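Response regulator ChrA (Corynebacterium diphtheriae, PDB 4YN8) probably binds DNA as the response regulator of a haem-sensing two-component system, joining a CheY-like receiver domain to a LuxR-type helix-turn-helix domain. Local coordinates at residues D54-G59 and Y83-D88; D61-T66 and L90-A95; V77-T82 and M98-K103; R22-S27 and A105-L110. The protein carries 1 engineered substitution. All coordinates share one frame; numbering follows the deposited sequence. Where two conformers were deposited one is given.

Contact 1 (D54-G59 and Y83-D88). With MG (magnesium ion), chain F; SO4 (sulfate ion), chain B.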
loop_
_atom_site.group_PDB
_atom_site.type_symbol
_atom_site.label_atom_id
_atom_site.label_comp_id
_atom_site.label_asym_id
_atom_site.label_seq_id
_atom_site.Cartn_x
_atom_site.Cartn_y
_atom_site.Cartn_z
ATOM N N ASP A 54 -8.469 8.129 -6.643
ATOM C CA ASP A 54 -8.384 6.722 -6.237
ATOM C C ASP A 54 -6.969 6.163 -6.334
ATOM O O ASP A 54 -6.138 6.713 -7.070
ATOM C CB ASP A 54 -9.213 6.015 -7.416
ATOM C CG ASP A 54 -9.785 4.754 -7.073
ATOM O OD1 ASP A 54 -10.747 4.680 -6.232
ATOM O OD2 ASP A 54 -9.367 3.785 -7.726
ATOM N N ILE A 55 -6.685 5.010 -5.692
ATOM C CA ILE A 55 -5.438 4.314 -5.921
ATOM C C ILE A 55 -5.559 3.260 -7.045
ATOM O O ILE A 55 -4.844 3.334 -8.053
ATOM C CB ILE A 55 -4.915 3.614 -4.637
ATOM C CG1 ILE A 55 -4.831 4.585 -3.480
ATOM C CG2 ILE A 55 -3.639 2.866 -4.938
ATOM C CD1 ILE A 55 -4.500 3.905 -2.162
ATOM N N GLN A 56 -6.487 2.318 -6.896
ATOM C CA GLN A 56 -6.623 1.133 -7.762
ATOM C C GLN A 56 -7.265 1.423 -9.089
ATOM O O GLN A 56 -8.450 1.480 -9.146
ATOM C CB GLN A 56 -7.565 0.136 -7.066
ATOM C CG GLN A 56 -7.112 -0.263 -5.699
ATOM C CD GLN A 56 -7.917 -1.427 -5.165
ATOM O OE1 GLN A 56 -8.834 -1.267 -4.324
ATOM N NE2 GLN A 56 -7.606 -2.600 -5.688
ATOM N N MET A 57 -6.488 1.607 -10.161
ATOM C CA MET A 57 -7.080 1.840 -11.488
ATOM C C MET A 57 -6.179 1.177 -12.523
ATOM O O MET A 57 -4.956 1.241 -12.409
ATOM C CB MET A 57 -7.110 3.339 -11.835
ATOM C CG MET A 57 -7.840 4.140 -10.803
ATOM S SD MET A 57 -7.974 5.917 -11.047
ATOM C CE MET A 57 -6.277 6.379 -10.881
ATOM N N PRO A 58 -6.783 0.618 -13.576
ATOM C CA PRO A 58 -5.989 -0.028 -14.611
ATOM C C PRO A 58 -5.273 1.028 -15.448
ATOM O O PRO A 58 -5.699 2.187 -15.542
ATOM C CB PRO A 58 -7.080 -0.752 -15.431
ATOM C CG PRO A 58 -8.160 0.272 -15.515
ATOM C CD PRO A 58 -8.156 0.891 -14.081
ATOM N N GLY A 59 -4.174 0.661 -16.068
ATOM C CA GLY A 59 -3.446 1.582 -16.897
ATOM C C GLY A 59 -2.540 2.410 -16.034
ATOM O O GLY A 59 -1.444 1.985 -15.719
ATOM N N TYR A 83 -10.375 2.106 4.269
ATOM C CA TYR A 83 -9.554 1.606 5.386
ATOM C C TYR A 83 -9.122 0.163 5.183
ATOM O O TYR A 83 -8.081 -0.247 5.709
ATOM C CB TYR A 83 -10.298 1.804 6.704
ATOM C CG TYR A 83 -11.378 0.788 6.978
ATOM C CD1 TYR A 83 -12.676 0.972 6.507
ATOM C CD2 TYR A 83 -11.086 -0.384 7.688
ATOM C CE1 TYR A 83 -13.660 0.039 6.754
ATOM C CE2 TYR A 83 -12.088 -1.319 7.945
ATOM C CZ TYR A 83 -13.364 -1.112 7.456
ATOM O OH TYR A 83 -14.374 -2.045 7.729
ATOM N N ASP A 84 -9.909 -0.579 4.416
ATOM C CA ASP A 84 -9.675 -1.985 4.149
ATOM C C ASP A 84 -9.298 -2.242 2.725
ATOM O O ASP A 84 -9.487 -3.340 2.170
ATOM C CB ASP A 84 -10.895 -2.843 4.523
ATOM C CG ASP A 84 -12.164 -2.472 3.744
ATOM O OD1 ASP A 84 -12.224 -1.383 3.050
ATOM O OD2 ASP A 84 -13.109 -3.279 3.886
ATOM N N THR A 85 -8.674 -1.238 2.075
ATOM C CA THR A 85 -8.390 -1.374 0.690
ATOM C C THR A 85 -7.422 -2.526 0.409
ATOM O O THR A 85 -6.534 -2.837 1.225
ATOM C CB THR A 85 -7.743 -0.073 0.085
ATOM O OG1 THR A 85 -7.610 -0.235 -1.346
ATOM C CG2 THR A 85 -6.449 0.272 0.812
ATOM N N GLU A 86 -7.605 -3.156 -0.716
ATOM C CA GLU A 86 -6.646 -4.134 -1.176
ATOM C C GLU A 86 -5.500 -3.511 -1.983
ATOM O O GLU A 86 -4.524 -4.199 -2.272
ATOM C CB GLU A 86 -7.320 -5.195 -2.002
ATOM C CG GLU A 86 -8.107 -6.120 -1.080
ATOM C CD GLU A 86 -8.804 -7.252 -1.802
ATOM O OE1 GLU A 86 -8.986 -7.212 -3.042
ATOM O OE2 GLU A 86 -9.196 -8.188 -1.095
ATOM N N ALA A 87 -5.581 -2.221 -2.273
ATOM C CA ALA A 87 -4.515 -1.518 -2.976
ATOM C C ALA A 87 -3.230 -1.408 -2.149
ATOM O O ALA A 87 -3.237 -1.644 -0.944
ATOM C CB ALA A 87 -4.961 -0.137 -3.331
ATOM N N ASP A 88 -2.166 -0.938 -2.798
ATOM C CA ASP A 88 -0.880 -0.786 -2.148
ATOM C C ASP A 88 -0.836 0.542 -1.421
ATOM O O ASP A 88 -0.317 1.570 -1.936
ATOM C CB ASP A 88 0.263 -0.854 -3.150
ATOM C CG ASP A 88 1.601 -1.095 -2.490
ATOM O OD1 ASP A 88 1.780 -0.871 -1.274
ATOM O OD2 ASP A 88 2.490 -1.502 -3.242
HETATM MG MG MG F . -12.081 3.217 -7.375
HETATM S S SO4 B . -8.825 2.497 -3.509
HETATM O O1 SO4 B . -10.105 2.630 -2.789
HETATM O O2 SO4 B . -8.198 1.229 -3.133
HETATM O O3 SO4 B . -8.879 2.506 -4.992
HETATM O O4 SO4 B . -7.886 3.643 -3.122
HETATM O O HOH W 1 -11.150 1.908 -6.191
HETATM O O HOH W 2 -10.101 -2.749 -2.117
HETATM O O HOH W 3 -10.504 3.511 -8.873
HETATM O O HOH W 4 -13.796 3.639 -6.319
#
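Two loops of the CheY-like receiver fold meet here beside its magnesium site. Residues 54-59 follow strand 50-53, and residues 83-88 follow strand 77-81. Gln56, Ala87 and Ile55 bury most of the surface. The CB of Ala87 is pressed tightly against Gln56 CG, at 3.2 Å. On its Ile55 side, Ala87 CB meets the CG2 branch at 3.7 Å. With CG1 beside the backbone N (chi1 -53°), Ile55 CG2 stands anti to that N and meets Ala87. The Gln56 chain runs extended beyond CG and slides past Thr85 in the opposite sense. A water bridges the loops, donating to Gln56 OE1 and accepting from Glu86 N. A sulfate, probably from the crystallisation liquor, also links the two loops. Its O4 accepts from Ile55 N, and its O3 takes a straight bond from Gln56 N (3.1 Å, 164°). Asp54 OD1 binds magnesium at 2.3 Å, with Asp12, His14 and waters completing the site. Asp54 is probably the phosphoacceptor, as in related receivers, and the sulfate is consistent with an occupied phosphoryl pocket. Thr85 OG1 closes an ST turn by accepting from Ala87 N at 3.0 Å, and donates to sulfate O2 at a very short 2.4 Å.

Contact 2 (D61-T66 and L90-A95)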
loop_
_atom_site.group_PDB
_atom_site.type_symbol
_atom_site.label_atom_id
_atom_site.label_comp_id
_atom_site.label_asym_id
_atom_site.label_seq_id
_atom_site.Cartn_x
_atom_site.Cartn_y
_atom_site.Cartn_z
ATOM N N ASP A 61 -2.332 4.026 -12.447
ATOM C CA ASP A 61 -2.981 4.057 -11.155
ATOM C C ASP A 61 -2.672 5.383 -10.426
ATOM O O ASP A 61 -1.963 6.237 -10.925
ATOM C CB ASP A 61 -2.651 2.802 -10.312
ATOM C CG ASP A 61 -1.214 2.740 -9.832
ATOM O OD1 ASP A 61 -0.497 3.750 -9.764
ATOM O OD2 ASP A 61 -0.781 1.608 -9.418
ATOM N N GLY A 62 -3.290 5.572 -9.270
ATOM C CA GLY A 62 -3.201 6.842 -8.552
ATOM C C GLY A 62 -1.792 7.059 -7.992
ATOM O O GLY A 62 -1.376 8.220 -7.782
ATOM N N ILE A 63 -1.057 5.982 -7.701
ATOM C CA ILE A 63 0.340 6.112 -7.235
ATOM C C ILE A 63 1.239 6.691 -8.360
ATOM O O ILE A 63 1.959 7.690 -8.183
ATOM C CB ILE A 63 0.854 4.750 -6.785
ATOM C CG1 ILE A 63 0.015 4.250 -5.622
ATOM C CG2 ILE A 63 2.334 4.795 -6.396
ATOM C CD1 ILE A 63 0.101 2.748 -5.453
ATOM N N THR A 64 1.123 6.105 -9.569
ATOM C CA THR A 64 1.893 6.554 -10.701
ATOM C C THR A 64 1.472 7.973 -11.071
ATOM O O THR A 64 2.329 8.830 -11.397
ATOM C CB THR A 64 1.681 5.615 -11.897
ATOM O OG1 THR A 64 2.084 4.318 -11.468
ATOM C CG2 THR A 64 2.479 6.078 -13.101
ATOM N N LEU A 65 0.173 8.240 -11.044
ATOM C CA LEU A 65 -0.322 9.584 -11.336
ATOM C C LEU A 65 0.227 10.658 -10.380
ATOM O O LEU A 65 0.617 11.779 -10.782
ATOM C CB LEU A 65 -1.867 9.618 -11.292
ATOM C CG LEU A 65 -2.481 10.997 -11.414
ATOM C CD1 LEU A 65 -2.149 11.512 -12.818
ATOM C CD2 LEU A 65 -3.991 10.919 -11.123
ATOM N N THR A 66 0.226 10.323 -9.083
ATOM C CA THR A 66 0.796 11.220 -8.066
ATOM C C THR A 66 2.245 11.584 -8.382
ATOM O O THR A 66 2.604 12.760 -8.333
ATOM C CB THR A 66 0.608 10.653 -6.639
ATOM O OG1 THR A 66 -0.823 10.522 -6.446
ATOM C CG2 THR A 66 1.198 11.570 -5.583
ATOM N N LEU A 90 0.778 1.450 1.250
ATOM C CA LEU A 90 2.109 1.940 1.581
ATOM C C LEU A 90 2.733 2.667 0.376
ATOM O O LEU A 90 3.270 3.769 0.536
ATOM C CB LEU A 90 2.996 0.839 2.062
ATOM C CG LEU A 90 4.461 1.232 2.350
ATOM C CD1 LEU A 90 4.527 2.302 3.416
ATOM C CD2 LEU A 90 5.280 -0.024 2.736
ATOM N N ALA A 91 2.654 2.069 -0.813
ATOM C CA ALA A 91 3.219 2.775 -1.998
ATOM C C ALA A 91 2.505 4.098 -2.227
ATOM O O ALA A 91 3.154 5.072 -2.654
ATOM C CB ALA A 91 3.164 1.902 -3.240
ATOM N N ALA A 92 1.187 4.150 -1.976
ATOM C CA ALA A 92 0.412 5.390 -2.136
ATOM C C ALA A 92 0.879 6.464 -1.174
ATOM O O ALA A 92 1.062 7.635 -1.553
ATOM C CB ALA A 92 -1.097 5.161 -1.989
ATOM N N VAL A 93 1.107 6.066 0.085
ATOM C CA VAL A 93 1.603 7.021 1.074
ATOM C C VAL A 93 3.045 7.454 0.713
ATOM O O VAL A 93 3.417 8.649 0.810
ATOM C CB VAL A 93 1.457 6.454 2.497
ATOM C CG1 VAL A 93 2.155 7.344 3.543
ATOM C CG2 VAL A 93 -0.036 6.323 2.843
ATOM N N GLU A 94 3.849 6.510 0.276
ATOM C CA GLU A 94 5.237 6.821 -0.134
ATOM C C GLU A 94 5.319 7.752 -1.318
ATOM O O GLU A 94 6.319 8.453 -1.488
ATOM C CB GLU A 94 6.003 5.557 -0.437
ATOM C CG GLU A 94 6.299 4.780 0.850
ATOM C CD GLU A 94 6.984 3.440 0.605
ATOM O OE1 GLU A 94 6.710 2.791 -0.441
ATOM O OE2 GLU A 94 7.795 3.037 1.483
ATOM N N ALA A 95 4.276 7.809 -2.100
ATOM C CA ALA A 95 4.256 8.715 -3.256
ATOM C C ALA A 95 4.209 10.170 -2.870
ATOM O O ALA A 95 4.507 11.053 -3.711
ATOM C CB ALA A 95 3.137 8.360 -4.196
#
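No aromatic ring takes part; the flat groups are the Asp61 carboxylate and the backbone amides. One end of the carboxylate is gripped: Thr64 N meets Asp61 OD1 nearly along the C-O axis, at 2.9 Å and 171°. This caps the N-terminus of helix 62-72. The Gly62 carbonyl takes two donors, Thr66 N and the hydroxyl Thr66 OG1. The hydroxyl lies in the carbonyl plane, 2.7 Å from Gly62 O. Across the contact, the amide joining Ala91 to Ala92 receives the Ile63 side chain. CG1 of Ile63 reaches Ala92 CA at 3.7 Å, while its CG2 reaches Ala91 O at 3.8 Å. Helices 62-72 and 89-94 are thus paired side by side in the doubly wound receiver fold, with strand 77-81 between them in the chain. Small residues on helix 89-94 let the backbones come close: the CA atoms of Ile63 and Ala92 are 5.2 Å apart. Ile63 CD1, placed by an extended chi2 (159°), rests on Ala91 CB at 3.9 Å. Further along, bonding of the Thr66 hydroxyl to its own helix leaves the methyl CG2 directed at Ala95, where it lies 4.0 Å from Ala95 CB.

Contact 3 (V77-T82 and M98-K103). With SO4 (sulfate ion), chain B.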
loop_
_atom_site.group_PDB
_atom_site.type_symbol
_atom_site.label_atom_id
_atom_site.label_comp_id
_atom_site.label_asym_id
_atom_site.label_seq_id
_atom_site.Cartn_x
_atom_site.Cartn_y
_atom_site.Cartn_z
ATOM N N VAL A 77 -2.412 16.861 -5.320
ATOM C CA VAL A 77 -3.239 15.654 -5.371
ATOM C C VAL A 77 -3.742 15.281 -3.973
ATOM O O VAL A 77 -2.969 15.327 -2.998
ATOM C CB VAL A 77 -2.439 14.482 -5.901
ATOM C CG1 VAL A 77 -3.213 13.159 -5.870
ATOM C CG2 VAL A 77 -1.922 14.834 -7.292
ATOM N N LEU A 78 -5.036 14.992 -3.890
ATOM C CA LEU A 78 -5.631 14.383 -2.721
ATOM C C LEU A 78 -5.949 12.941 -3.086
ATOM O O LEU A 78 -6.752 12.690 -4.003
ATOM C CB LEU A 78 -6.905 15.152 -2.293
ATOM C CG LEU A 78 -7.818 14.473 -1.284
ATOM C CD1 LEU A 78 -6.995 14.341 0.014
ATOM C CD2 LEU A 78 -9.049 15.349 -1.103
ATOM N N ILE A 79 -5.335 11.969 -2.379
ATOM C CA ILE A 79 -5.610 10.559 -2.592
ATOM C C ILE A 79 -6.684 10.107 -1.625
ATOM O O ILE A 79 -6.598 10.372 -0.408
ATOM C CB ILE A 79 -4.345 9.697 -2.374
ATOM C CG1 ILE A 79 -3.368 9.958 -3.494
ATOM C CG2 ILE A 79 -4.681 8.221 -2.270
ATOM C CD1 ILE A 79 -2.010 9.257 -3.299
ATOM N N LEU A 80 -7.683 9.450 -2.199
ATOM C CA LEU A 80 -8.796 8.837 -1.444
ATOM C C LEU A 80 -8.690 7.343 -1.469
ATOM O O LEU A 80 -8.413 6.719 -2.502
ATOM C CB LEU A 80 -10.128 9.249 -1.978
ATOM C CG LEU A 80 -10.439 10.745 -2.060
ATOM C CD1 LEU A 80 -11.835 11.024 -2.612
ATOM C CD2 LEU A 80 -10.245 11.476 -0.765
ATOM N N THR A 81 -8.921 6.733 -0.318
ATOM C CA THR A 81 -8.925 5.282 -0.293
ATOM C C THR A 81 -9.920 4.791 0.739
ATOM O O THR A 81 -10.728 5.564 1.230
ATOM C CB THR A 81 -7.502 4.764 -0.115
ATOM O OG1 THR A 81 -7.405 3.369 -0.464
ATOM C CG2 THR A 81 -6.955 5.039 1.273
ATOM N N THR A 82 -9.917 3.478 0.982
ATOM C CA THR A 82 -10.761 2.880 2.028
ATOM C C THR A 82 -9.861 2.195 3.082
ATOM O O THR A 82 -8.747 1.758 2.817
ATOM C CB THR A 82 -11.777 1.865 1.460
ATOM O OG1 THR A 82 -11.124 0.745 0.876
ATOM C CG2 THR A 82 -12.619 2.499 0.363
ATOM N N MET A 98 -0.092 15.512 -1.638
ATOM C CA MET A 98 -0.386 16.608 -0.718
ATOM C C MET A 98 -1.324 16.142 0.384
ATOM O O MET A 98 -1.049 16.404 1.574
ATOM C CB MET A 98 -0.954 17.801 -1.463
ATOM C CG MET A 98 -1.233 19.043 -0.665
ATOM S SD MET A 98 0.240 19.770 0.104
ATOM C CE MET A 98 1.294 20.027 -1.280
ATOM N N GLY A 99 -2.399 15.430 0.009
ATOM C CA GLY A 99 -3.362 14.956 1.007
ATOM C C GLY A 99 -3.791 13.528 0.838
ATOM O O GLY A 99 -3.688 12.958 -0.259
ATOM N N TYR A 100 -4.297 12.965 1.933
ATOM C CA TYR A 100 -4.809 11.602 1.981
ATOM C C TYR A 100 -6.066 11.669 2.861
ATOM O O TYR A 100 -6.055 12.324 3.915
ATOM C CB TYR A 100 -3.823 10.636 2.675
ATOM C CG TYR A 100 -2.542 10.445 1.920
ATOM C CD1 TYR A 100 -1.489 11.339 2.037
ATOM C CD2 TYR A 100 -2.439 9.434 1.041
ATOM C CE1 TYR A 100 -0.373 11.221 1.255
ATOM C CE2 TYR A 100 -1.275 9.229 0.299
ATOM C CZ TYR A 100 -0.275 10.150 0.395
ATOM O OH TYR A 100 0.829 9.975 -0.382
ATOM N N LEU A 101 -7.090 10.951 2.446
ATOM C CA LEU A 101 -8.354 10.877 3.200
ATOM C C LEU A 101 -9.058 9.601 2.865
ATOM O O LEU A 101 -8.865 9.042 1.782
ATOM C CB LEU A 101 -9.249 12.071 2.846
ATOM C CG LEU A 101 -10.384 12.352 3.832
ATOM C CD1 LEU A 101 -9.879 12.921 5.133
ATOM C CD2 LEU A 101 -11.411 13.309 3.179
ATOM N N LEU A 102 -9.873 9.084 3.785
ATOM C CA LEU A 102 -10.725 7.978 3.432
ATOM C C LEU A 102 -11.989 8.415 2.727
ATOM O O LEU A 102 -12.533 9.458 3.012
ATOM C CB LEU A 102 -11.103 7.131 4.649
ATOM C CG LEU A 102 -9.949 6.490 5.405
ATOM C CD1 LEU A 102 -10.496 5.674 6.580
ATOM C CD2 LEU A 102 -9.126 5.631 4.503
ATOM N N LYS A 103 -12.483 7.579 1.832
ATOM C CA LYS A 103 -13.671 7.940 1.011
ATOM C C LYS A 103 -14.954 8.096 1.780
ATOM O O LYS A 103 -15.824 8.840 1.335
ATOM C CB LYS A 103 -13.925 6.928 -0.087
ATOM C CG LYS A 103 -12.855 6.881 -1.140
ATOM C CD LYS A 103 -13.110 5.834 -2.224
ATOM C CE LYS A 103 -11.961 5.830 -3.206
ATOM N NZ LYS A 103 -11.954 4.562 -3.901
HETATM S S SO4 B . -8.825 2.497 -3.509
HETATM O O1 SO4 B . -10.105 2.630 -2.789
HETATM O O2 SO4 B . -8.198 1.229 -3.133
HETATM O O3 SO4 B . -8.879 2.506 -4.992
HETATM O O4 SO4 B . -7.886 3.643 -3.122
HETATM O O HOH W 5 0.401 16.317 -4.549
#
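Strands 77-81 and 99-102 run parallel, their axes 4.5 Å apart and inclined by 25°. Five backbone hydrogen bonds join them, leading from Gly99 N to Val77 O at one end to Lys103 N to Thr81 O at the other. The last is the shortest, 2.7 Å, and lies nearly along the C=O axis. Ile79 N instead approaches Gly99 O from 37° above the carbonyl plane. At the start of the ladder, one water accepts from both Val77 N and Met98 N.

Leu78, Leu80 and Leu101 share one face of the sheet. Gly99 has no side chain, so Leu78 CD1 settles over the strand backbone, 3.4 Å from Gly99 C. Leu80 and Leu101 lie side by side, with Leu80 CD2 3.8 Å from Leu101 CB. On the other face, Ile79 runs alongside Tyr100 and places CD1 3.7 Å from Tyr100 CE2. The Tyr100 hydroxyl bonds to Ala92 O of helix 89-94. At the end of strand 77-81, Thr81 OG1 donates to sulfate O4 at 2.7 Å. Just past strand 99-102, the extended Lys103 chain brings NZ to 2.9 Å from sulfate O1 and also to Asp54 OD1. By position, Thr81, Tyr100 and Lys103 probably correspond to the switch threonine, switch aromatic and conserved lysine of related receivers.

The pair forms the beta-alpha-beta unit with helix 89-94. Strand 50-53 bonds to the flank at Leu78 and Leu80, and Thr123 to the flank at Met98 and Tyr100. Helix 107-119 covers Leu78, while helix 62-72 packs on Val77 and Ile79.

Contact 4 (R22-S27 and A105-L110). With MG (magnesium ion), chain I; SO4 (sulfate ion), chain E.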
loop_
_atom_site.group_PDB
_atom_site.type_symbol
_atom_site.label_atom_id
_atom_site.label_comp_id
_atom_site.label_asym_id
_atom_site.label_seq_id
_atom_site.Cartn_x
_atom_site.Cartn_y
_atom_site.Cartn_z
ATOM N N ARG A 22 -18.569 12.724 -6.541
ATOM C CA ARG A 22 -18.870 13.921 -7.325
ATOM C C ARG A 22 -20.018 14.683 -6.690
ATOM O O ARG A 22 -19.956 15.904 -6.567
ATOM C CB ARG A 22 -19.244 13.599 -8.777
ATOM C CG ARG A 22 -19.508 14.885 -9.585
ATOM C CD ARG A 22 -20.690 14.802 -10.539
ATOM N NE ARG A 22 -21.962 14.520 -9.878
ATOM C CZ ARG A 22 -22.894 15.410 -9.522
ATOM N NH1 ARG A 22 -22.746 16.727 -9.709
ATOM N NH2 ARG A 22 -23.987 14.948 -8.929
ATOM N N SER A 23 -21.065 13.964 -6.314
ATOM C CA SER A 23 -22.237 14.620 -5.739
ATOM C C SER A 23 -21.855 15.348 -4.456
ATOM O O SER A 23 -22.232 16.507 -4.257
ATOM C CB SER A 23 -23.339 13.588 -5.494
ATOM O OG SER A 23 -23.899 13.238 -6.736
ATOM N N ILE A 24 -21.041 14.702 -3.624
ATOM C CA ILE A 24 -20.578 15.331 -2.401
ATOM C C ILE A 24 -19.722 16.560 -2.673
ATOM O O ILE A 24 -19.914 17.637 -2.076
ATOM C CB ILE A 24 -19.790 14.367 -1.524
ATOM C CG1 ILE A 24 -20.680 13.236 -1.015
ATOM C CG2 ILE A 24 -19.203 15.132 -0.356
ATOM C CD1 ILE A 24 -19.904 12.041 -0.517
ATOM N N LEU A 25 -18.723 16.423 -3.530
ATOM C CA LEU A 25 -17.872 17.553 -3.830
ATOM C C LEU A 25 -18.641 18.761 -4.385
ATOM O O LEU A 25 -18.426 19.913 -3.934
ATOM C CB LEU A 25 -16.750 17.135 -4.805
ATOM C CG LEU A 25 -15.706 16.166 -4.220
ATOM C CD1 LEU A 25 -14.938 15.454 -5.304
ATOM C CD2 LEU A 25 -14.750 16.883 -3.286
ATOM N N ASP A 26 -19.526 18.485 -5.353
ATOM C CA ASP A 26 -20.290 19.557 -6.033
ATOM C C ASP A 26 -21.277 20.199 -5.067
ATOM O O ASP A 26 -21.621 21.390 -5.234
ATOM C CB ASP A 26 -21.009 19.006 -7.266
ATOM C CG ASP A 26 -20.173 19.075 -8.530
ATOM O OD1 ASP A 26 -19.292 19.980 -8.711
ATOM O OD2 ASP A 26 -20.459 18.239 -9.408
ATOM N N SER A 27 -21.656 19.475 -4.011
ATOM C CA SER A 27 -22.605 20.028 -3.048
ATOM C C SER A 27 -22.053 21.215 -2.256
ATOM O O SER A 27 -22.860 21.961 -1.673
ATOM C CB SER A 27 -23.143 18.967 -2.092
ATOM O OG SER A 27 -22.202 18.655 -1.103
ATOM N N ALA A 105 -14.999 9.399 4.965
ATOM C CA ALA A 105 -14.838 10.447 5.919
ATOM C C ALA A 105 -16.094 11.334 5.942
ATOM O O ALA A 105 -16.857 11.366 5.001
ATOM C CB ALA A 105 -13.632 11.318 5.605
ATOM N N PRO A 106 -16.287 12.054 7.013
ATOM C CA PRO A 106 -17.358 13.074 7.041
ATOM C C PRO A 106 -17.264 14.021 5.833
ATOM O O PRO A 106 -16.142 14.406 5.421
ATOM C CB PRO A 106 -17.063 13.826 8.334
ATOM C CG PRO A 106 -16.342 12.831 9.197
ATOM C CD PRO A 106 -15.463 12.103 8.239
ATOM N N GLU A 107 -18.392 14.415 5.274
ATOM C CA GLU A 107 -18.339 15.318 4.085
ATOM C C GLU A 107 -17.558 16.583 4.347
ATOM O O GLU A 107 -16.824 17.062 3.475
ATOM C CB GLU A 107 -19.737 15.638 3.561
ATOM C CG GLU A 107 -20.463 14.342 3.160
ATOM C CD GLU A 107 -21.782 14.553 2.467
ATOM O OE1 GLU A 107 -22.139 15.705 2.247
ATOM O OE2 GLU A 107 -22.471 13.547 2.169
ATOM N N SER A 108 -17.676 17.133 5.557
ATOM C CA SER A 108 -16.955 18.334 5.916
ATOM C C SER A 108 -15.429 18.119 5.846
ATOM O O SER A 108 -14.648 19.047 5.572
ATOM C CB SER A 108 -17.352 18.797 7.331
ATOM O OG SER A 108 -17.050 17.782 8.293
ATOM N N ALA A 109 -15.024 16.930 6.199
ATOM C CA ALA A 109 -13.593 16.539 6.134
ATOM C C ALA A 109 -13.104 16.432 4.699
ATOM O O ALA A 109 -11.962 16.825 4.405
ATOM C CB ALA A 109 -13.329 15.240 6.884
ATOM N N LEU A 110 -13.945 15.960 3.805
ATOM C CA LEU A 110 -13.587 15.947 2.386
ATOM C C LEU A 110 -13.460 17.393 1.874
ATOM O O LEU A 110 -12.506 17.715 1.212
ATOM C CB LEU A 110 -14.602 15.186 1.550
ATOM C CG LEU A 110 -14.335 15.193 0.058
ATOM C CD1 LEU A 110 -12.933 14.657 -0.254
ATOM C CD2 LEU A 110 -15.375 14.323 -0.600
HETATM MG MG MG I . -20.208 23.378 -5.950
HETATM S S SO4 E . -20.907 15.418 7.669
HETATM O O1 SO4 E . -20.718 14.095 6.914
HETATM O O2 SO4 E . -22.382 15.722 7.610
HETATM O O3 SO4 E . -20.182 16.621 7.131
HETATM O O4 SO4 E . -20.474 15.472 9.101
HETATM O O HOH W 6 -23.475 16.376 0.014
HETATM O O HOH W 7 -22.169 24.500 -5.830
HETATM O O HOH W 8 -19.157 25.507 -6.628
#
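The tight part of this contact is aliphatic. Leu25 and Leu110 cross at about a right angle, with their CD2 methyls 3.8 Å apart. Leu110 CG stands anti to its backbone N (chi1 177°), which carries CD2 toward helix 15-26. The same methyl touches Ile24 CG2 at 3.9 Å, so Leu110 CD2 meets both residues. Leu25 is buried and also packs on Ile31 and Val33.

Toward solvent the packing loosens and turns polar. The extended Glu107 chain crosses Ile24 obliquely, and its OE2 approaches Ile24 CG1 at 3.7 Å. The other carboxylate oxygen is linked to Ser27 through a water. That water donates to Ser27 OG and to Glu107 OE1, while Ser27 OG itself donates to Ile24 O at 2.7 Å. Asp26 does not touch residues 105-110. Its OD2 takes a salt bridge from Arg22 NH1, using the lone pair away from OD1. Its backbone O binds a magnesium ion at 2.5 Å, together with the carbonyls of Phe28 and Ile31 and two waters. At the start of helix 107-119, the backbone N of Glu107 gives a 2.9 Å bond to sulfate O1, and Ser108 N bonds to O3. The helix end would be expected to favour such an anion.

The first and last helices of the receiver domain, 15-26 and 107-119, packed together on one face of the parallel sheet, are characteristic of the CheY-like fold.

All four contacts belong to the receiver domain. Contact 3 is its buried core, held by backbone hydrogen bonds and apolar side chains. The other three are only partly buried. Contacts 1 and 3 share one sulfate and meet where Lys103 pairs with Asp54, so the probable phosphorylation site spans both. Contact 2 adjoins each of them: Ile55 packs on Ala92, and the Tyr100 hydroxyl reaches helix 89-94. Its chemistry is aliphatic, whereas contact 1 adds a sulfate, a magnesium ion and waters to a small apolar patch. Contact 4 stands apart from contacts 1 and 2, about 20 and 22 Å away between centres. It joins the core through Leu110, which packs on Leu78, Leu80 and Leu101.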